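Vpx protein (PDB 4Z8L) probably recruits the host restriction factor SAMHD1 to a cullin-4 ubiquitin ligase and may also delay infected cells in G2. Local coordinates at residues Q22-S27 / A66-L71; R36-P41 / K76-H81. All coordinates share one frame; numbering follows the deposited sequence.

Interaction 1 of 2, residues Q22-S27 / A66-L71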
loop_
_atom_site.group_PDB
_atom_site.type_symbol
_atom_site.label_atom_id
_atom_site.label_comp_id
_atom_site.label_asym_id
_atom_site.label_seq_id
_atom_site.Cartn_x
_atom_site.Cartn_y
_atom_site.Cartn_z
ATOM N N GLN B 22 -14.051 -17.386 -9.299
ATOM C CA GLN B 22 -12.684 -17.595 -9.713
ATOM C C GLN B 22 -11.849 -16.368 -9.392
ATOM O O GLN B 22 -10.648 -16.475 -9.214
ATOM C CB GLN B 22 -12.667 -17.920 -11.203
ATOM C CG GLN B 22 -13.560 -19.108 -11.516
ATOM C CD GLN B 22 -13.591 -19.478 -12.979
ATOM O OE1 GLN B 22 -12.559 -19.585 -13.636
ATOM N NE2 GLN B 22 -14.797 -19.665 -13.502
ATOM N N TRP B 23 -12.477 -15.196 -9.363
ATOM C CA TRP B 23 -11.767 -13.987 -8.954
ATOM C C TRP B 23 -11.263 -14.112 -7.528
ATOM O O TRP B 23 -10.120 -13.771 -7.236
ATOM C CB TRP B 23 -12.651 -12.748 -9.044
ATOM C CG TRP B 23 -11.931 -11.514 -8.577
ATOM C CD1 TRP B 23 -11.113 -10.724 -9.321
ATOM C CD2 TRP B 23 -11.922 -10.965 -7.249
ATOM N NE1 TRP B 23 -10.616 -9.697 -8.555
ATOM C CE2 TRP B 23 -11.090 -9.826 -7.282
ATOM C CE3 TRP B 23 -12.541 -11.317 -6.049
ATOM C CZ2 TRP B 23 -10.869 -9.035 -6.155
ATOM C CZ3 TRP B 23 -12.316 -10.531 -4.931
ATOM C CH2 TRP B 23 -11.488 -9.404 -4.993
ATOM N N LEU B 24 -12.131 -14.580 -6.638
ATOM C CA LEU B 24 -11.765 -14.745 -5.239
ATOM C C LEU B 24 -10.681 -15.796 -5.140
ATOM O O LEU B 24 -9.637 -15.565 -4.516
ATOM C CB LEU B 24 -12.970 -15.128 -4.379
ATOM C CG LEU B 24 -12.759 -14.984 -2.867
ATOM C CD1 LEU B 24 -12.502 -13.533 -2.474
ATOM C CD2 LEU B 24 -13.949 -15.546 -2.101
ATOM N N GLU B 25 -10.921 -16.950 -5.759
ATOM C CA GLU B 25 -9.946 -18.031 -5.642
ATOM C C GLU B 25 -8.568 -17.641 -6.199
ATOM O O GLU B 25 -7.530 -17.933 -5.588
ATOM C CB GLU B 25 -10.460 -19.275 -6.360
ATOM C CG GLU B 25 -10.546 -20.495 -5.471
ATOM C CD GLU B 25 -11.004 -21.724 -6.216
ATOM O OE1 GLU B 25 -11.777 -21.582 -7.188
ATOM O OE2 GLU B 25 -10.587 -22.833 -5.826
ATOM N N THR B 26 -8.573 -16.938 -7.327
ATOM C CA THR B 26 -7.353 -16.464 -7.976
ATOM C C THR B 26 -6.632 -15.433 -7.127
ATOM O O THR B 26 -5.429 -15.542 -6.906
ATOM C CB THR B 26 -7.639 -15.838 -9.357
ATOM O OG1 THR B 26 -8.547 -16.672 -10.088
ATOM C CG2 THR B 26 -6.357 -15.689 -10.145
ATOM N N SER B 27 -7.376 -14.425 -6.679
ATOM C CA SER B 27 -6.842 -13.385 -5.804
ATOM C C SER B 27 -6.143 -13.986 -4.597
ATOM O O SER B 27 -4.947 -13.758 -4.398
ATOM C CB SER B 27 -7.951 -12.438 -5.345
ATOM O OG SER B 27 -8.720 -11.973 -6.440
ATOM N N ALA B 66 -15.082 -14.984 4.918
ATOM C CA ALA B 66 -13.867 -15.014 5.728
ATOM C C ALA B 66 -12.625 -14.967 4.848
ATOM O O ALA B 66 -11.629 -14.326 5.188
ATOM C CB ALA B 66 -13.844 -16.259 6.606
ATOM N N LYS B 67 -12.688 -15.654 3.711
ATOM C CA LYS B 67 -11.574 -15.653 2.771
ATOM C C LYS B 67 -11.444 -14.294 2.095
ATOM O O LYS B 67 -10.342 -13.866 1.752
ATOM C CB LYS B 67 -11.750 -16.748 1.717
ATOM C CG LYS B 67 -11.501 -18.147 2.246
ATOM C CD LYS B 67 -11.593 -19.211 1.161
ATOM C CE LYS B 67 -12.816 -19.030 0.284
ATOM N NZ LYS B 67 -12.894 -20.113 -0.735
ATOM N N TYR B 68 -12.566 -13.598 1.945
ATOM C CA TYR B 68 -12.556 -12.258 1.370
ATOM C C TYR B 68 -11.908 -11.257 2.318
ATOM O O TYR B 68 -11.078 -10.444 1.908
ATOM C CB TYR B 68 -13.976 -11.817 1.014
ATOM C CG TYR B 68 -14.058 -10.400 0.499
ATOM C CD1 TYR B 68 -13.483 -10.042 -0.713
ATOM C CD2 TYR B 68 -14.717 -9.417 1.227
ATOM C CE1 TYR B 68 -13.557 -8.743 -1.182
ATOM C CE2 TYR B 68 -14.799 -8.120 0.767
ATOM C CZ TYR B 68 -14.217 -7.788 -0.438
ATOM O OH TYR B 68 -14.296 -6.492 -0.892
ATOM N N ARG B 69 -12.293 -11.318 3.588
ATOM C CA ARG B 69 -11.720 -10.436 4.598
ATOM C C ARG B 69 -10.233 -10.733 4.805
ATOM O O ARG B 69 -9.424 -9.817 5.024
ATOM C CB ARG B 69 -12.486 -10.573 5.913
ATOM C CG ARG B 69 -13.937 -10.123 5.829
ATOM C CD ARG B 69 -14.043 -8.629 5.562
ATOM N NE ARG B 69 -13.366 -7.836 6.583
ATOM C CZ ARG B 69 -13.968 -7.329 7.655
ATOM N NH1 ARG B 69 -15.266 -7.527 7.847
ATOM N NH2 ARG B 69 -13.274 -6.620 8.534
ATOM N N TYR B 70 -9.879 -12.015 4.721
ATOM C CA TYR B 70 -8.479 -12.433 4.745
ATOM C C TYR B 70 -7.721 -11.793 3.592
ATOM O O TYR B 70 -6.639 -11.221 3.777
ATOM C CB TYR B 70 -8.370 -13.958 4.661
ATOM C CG TYR B 70 -6.971 -14.459 4.374
ATOM C CD1 TYR B 70 -6.010 -14.507 5.373
ATOM C CD2 TYR B 70 -6.612 -14.876 3.098
ATOM C CE1 TYR B 70 -4.731 -14.961 5.112
ATOM C CE2 TYR B 70 -5.337 -15.330 2.826
ATOM C CZ TYR B 70 -4.400 -15.371 3.838
ATOM O OH TYR B 70 -3.127 -15.825 3.573
ATOM N N LEU B 71 -8.315 -11.893 2.407
ATOM C CA LEU B 71 -7.764 -11.315 1.188
ATOM C C LEU B 71 -7.480 -9.832 1.365
ATOM O O LEU B 71 -6.380 -9.364 1.079
ATOM C CB LEU B 71 -8.735 -11.527 0.022
ATOM C CG LEU B 71 -8.507 -10.731 -1.266
ATOM C CD1 LEU B 71 -7.252 -11.179 -1.988
ATOM C CD2 LEU B 71 -9.717 -10.834 -2.180
#
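In the three-helix fold of the Vpr/Vpx family, helix 21-35 packs here on helix 63-84. The short segments cross at 47°, with their axes 10.4 Å apart at closest approach. No hydrogen bond passes between them; apolar side-chain atoms make the contact.

Leu-71 and Leu-24 carry most of it. Leu-71 CG lies anti to the backbone N (chi1 166°), and its two methyls split over helix 21-35. CD2 presses on the six-membered end of the Trp-23 indole, 3.6 Å from CH2. The same CD2 meets CD1 of Leu-24 at 3.9 Å. The other methyl, CD1, rests on Ser-27, 3.7 Å from its CB. Leu-28 and Ile-31, further along helix 21-35, also touch Leu-71. Leu-24 CD2 lies against the aliphatic CE of Lys-67.

The Tyr-68 ring is met at its edge. Leu-24 CD1 lies near the ring plane, 4.0 Å from Tyr-68 CD1, and the two side chains cross at about a right angle. Trp-23 CZ3 comes edge to edge with Tyr-68 CE1. The phenol OH of Tyr-68 is hydrogen-bonded to an acidic side chain on the chain of another protein.

Within segment 22-27, Trp-23 O accepts from both Ser-27 N and Ser-27 OG, the hydroxyl standing 34° out of the carbonyl plane. That hydroxyl also sits over the centre of the Trp-23 ring, with OG 3.3 Å above its plane.

Interaction 2 of 2, residues R36-P41 / K76-H81. With ZN (zinc ion), chain G.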
loop_
_atom_site.group_PDB
_atom_site.type_symbol
_atom_site.label_atom_id
_atom_site.label_comp_id
_atom_site.label_asym_id
_atom_site.label_seq_id
_atom_site.Cartn_x
_atom_site.Cartn_y
_atom_site.Cartn_z
ATOM N N ARG B 36 4.419 -15.445 0.200
ATOM C CA ARG B 36 5.372 -16.428 0.715
ATOM C C ARG B 36 6.821 -16.020 0.430
ATOM O O ARG B 36 7.760 -16.649 0.918
ATOM C CB ARG B 36 5.080 -17.823 0.161
ATOM C CG ARG B 36 3.941 -18.509 0.906
ATOM C CD ARG B 36 3.411 -19.717 0.161
ATOM N NE ARG B 36 4.397 -20.245 -0.774
ATOM C CZ ARG B 36 5.192 -21.276 -0.507
ATOM N NH1 ARG B 36 5.121 -21.884 0.671
ATOM N NH2 ARG B 36 6.064 -21.698 -1.413
ATOM N N LEU B 37 6.993 -14.973 -0.372
ATOM C CA LEU B 37 8.317 -14.459 -0.712
ATOM C C LEU B 37 8.772 -13.317 0.206
ATOM O O LEU B 37 9.835 -12.740 -0.021
ATOM C CB LEU B 37 8.350 -13.963 -2.166
ATOM C CG LEU B 37 8.586 -14.920 -3.338
ATOM C CD1 LEU B 37 7.467 -15.928 -3.487
ATOM C CD2 LEU B 37 8.762 -14.128 -4.627
ATOM N N HIS B 38 7.986 -12.984 1.231
ATOM C CA HIS B 38 8.227 -11.742 1.980
ATOM C C HIS B 38 8.135 -11.787 3.519
ATOM O O HIS B 38 8.348 -10.766 4.181
ATOM C CB HIS B 38 7.269 -10.664 1.458
ATOM C CG HIS B 38 7.573 -10.207 0.060
ATOM N ND1 HIS B 38 8.771 -9.622 -0.287
ATOM C CD2 HIS B 38 6.828 -10.235 -1.071
ATOM C CE1 HIS B 38 8.757 -9.316 -1.573
ATOM N NE2 HIS B 38 7.589 -9.677 -2.071
ATOM N N PHE B 39 7.809 -12.947 4.080
ATOM C CA PHE B 39 7.595 -13.093 5.522
ATOM C C PHE B 39 8.272 -14.409 6.026
ATOM O O PHE B 39 8.439 -15.353 5.266
ATOM C CB PHE B 39 6.095 -13.062 5.847
ATOM C CG PHE B 39 5.387 -11.790 5.389
ATOM C CD1 PHE B 39 5.660 -10.548 5.961
ATOM C CD2 PHE B 39 4.447 -11.848 4.367
ATOM C CE1 PHE B 39 5.005 -9.390 5.508
ATOM C CE2 PHE B 39 3.796 -10.704 3.920
ATOM C CZ PHE B 39 4.071 -9.477 4.488
ATOM N N HIS B 40 8.750 -14.395 7.275
ATOM C CA HIS B 40 9.554 -15.475 7.892
ATOM C C HIS B 40 9.094 -15.751 9.363
ATOM O O HIS B 40 8.990 -14.772 10.102
ATOM C CB HIS B 40 11.058 -15.113 7.701
ATOM C CG HIS B 40 12.033 -16.105 8.274
ATOM N ND1 HIS B 40 12.317 -16.204 9.612
ATOM C CD2 HIS B 40 12.774 -17.055 7.651
ATOM C CE1 HIS B 40 13.234 -17.149 9.795
ATOM N NE2 HIS B 40 13.516 -17.680 8.626
ATOM N N PRO B 41 8.848 -17.069 9.754
ATOM C CA PRO B 41 8.195 -17.502 11.028
ATOM C C PRO B 41 7.671 -16.369 11.917
ATOM O O PRO B 41 8.459 -15.876 12.704
ATOM C CB PRO B 41 9.273 -18.355 11.666
ATOM C CG PRO B 41 10.275 -18.670 10.518
ATOM C CD PRO B 41 9.727 -18.158 9.255
ATOM N N LYS B 76 -3.579 -5.393 2.284
ATOM C CA LYS B 76 -3.087 -4.266 3.069
ATOM C C LYS B 76 -1.700 -4.564 3.649
ATOM O O LYS B 76 -0.874 -3.660 3.814
ATOM C CB LYS B 76 -4.097 -3.921 4.163
ATOM C CG LYS B 76 -5.432 -3.480 3.575
ATOM C CD LYS B 76 -6.525 -3.317 4.610
ATOM C CE LYS B 76 -7.849 -2.997 3.928
ATOM N NZ LYS B 76 -8.992 -2.957 4.876
ATOM N N ALA B 77 -1.441 -5.837 3.935
ATOM C CA ALA B 77 -0.126 -6.269 4.402
ATOM C C ALA B 77 0.931 -6.129 3.306
ATOM O O ALA B 77 2.004 -5.581 3.540
ATOM C CB ALA B 77 -0.185 -7.701 4.898
ATOM N N MET B 78 0.627 -6.642 2.116
ATOM C CA MET B 78 1.515 -6.509 0.966
ATOM C C MET B 78 1.757 -5.041 0.645
ATOM O O MET B 78 2.883 -4.643 0.346
ATOM C CB MET B 78 0.938 -7.231 -0.253
ATOM C CG MET B 78 1.142 -8.740 -0.236
ATOM S SD MET B 78 2.887 -9.200 -0.211
ATOM C CE MET B 78 3.474 -8.392 -1.700
ATOM N N TYR B 79 0.694 -4.245 0.702
ATOM C CA TYR B 79 0.818 -2.802 0.534
ATOM C C TYR B 79 1.852 -2.261 1.517
ATOM O O TYR B 79 2.810 -1.588 1.123
ATOM C CB TYR B 79 -0.536 -2.115 0.731
ATOM C CG TYR B 79 -0.454 -0.614 0.903
ATOM C CD1 TYR B 79 -0.318 0.227 -0.193
ATOM C CD2 TYR B 79 -0.518 -0.038 2.166
ATOM C CE1 TYR B 79 -0.243 1.600 -0.034
ATOM C CE2 TYR B 79 -0.444 1.331 2.334
ATOM C CZ TYR B 79 -0.308 2.144 1.233
ATOM O OH TYR B 79 -0.237 3.506 1.406
ATOM N N THR B 80 1.655 -2.580 2.795
ATOM C CA THR B 80 2.551 -2.124 3.853
ATOM C C THR B 80 4.004 -2.507 3.588
ATOM O O THR B 80 4.883 -1.651 3.593
ATOM C CB THR B 80 2.139 -2.698 5.218
ATOM O OG1 THR B 80 0.835 -2.217 5.569
ATOM C CG2 THR B 80 3.135 -2.284 6.291
ATOM N N HIS B 81 4.247 -3.795 3.362
ATOM C CA HIS B 81 5.595 -4.309 3.139
ATOM C C HIS B 81 6.285 -3.703 1.926
ATOM O O HIS B 81 7.448 -3.309 2.000
ATOM C CB HIS B 81 5.569 -5.829 2.987
ATOM C CG HIS B 81 6.910 -6.426 2.694
ATOM N ND1 HIS B 81 7.940 -6.429 3.610
ATOM C CD2 HIS B 81 7.392 -7.033 1.583
ATOM C CE1 HIS B 81 8.998 -7.016 3.078
ATOM N NE2 HIS B 81 8.692 -7.393 1.850
HETATM ZN ZN ZN G . 10.088 -8.348 0.571
#
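His-81 leaves the last turns of helix 63-84 with CG anti to its backbone N (chi1 177°), which sends the imidazole across to the segment 36-41, in the loop after helix 21-35. Its CB is touched by the Phe-39 ring, whose CZ lies 4.2 Å away. Beyond CB, the edge of Phe-39 turns toward the face of the His-81 ring, with the two planes at 54°. CD2 sits over one face of the His-38 ring, 3.5 Å from His-38 ND1. CE1 is 4.0 Å from His-38 O, which stands over a face of the His-81 ring. At the tip, NE2 binds the zinc ion, ZN, at 2.1 Å.

This is the zinc site of the Vpr/Vpx fold, where a metal ties the loop after helix 21-35 to helix 63-84. The loop ligand is His-38, whose ND1 holds ZN at 2.0 Å. His-38 ND1 and His-81 NE2 are 3.1 Å apart because they share the ion; no hydrogen bond joins them. The side chain of Cys-86 touches both histidines. It is a zinc ligand in another structure of this protein, although this model does not bond it to the metal.

Met-78 packs in from one turn earlier. Its chain bends at chi2 and chi3 and crosses His-38 at about a right angle. Its CE methyl stops 3.9 Å from His-38 CD2, while SD lies near CE2 of Phe-39.

In the fold
Both interactions use helix 63-84. Interaction 1 takes residues near its start, and interaction 2 takes residues about ten positions further on. Their centres are about 17 Å apart. The nearest atoms come within about 5 Å, but the two do not touch. Along the chain the segments alternate, so helix 63-84 receives helix 21-35 first and then the loop that follows that helix. The means differ. Interaction 1 is buried and apolar, close to the centre of the chain and away from the zinc site. Interaction 2 is only partly buried and contains the metal. Residues from both helix 63-84 segments also bind chains of other proteins in the assembly.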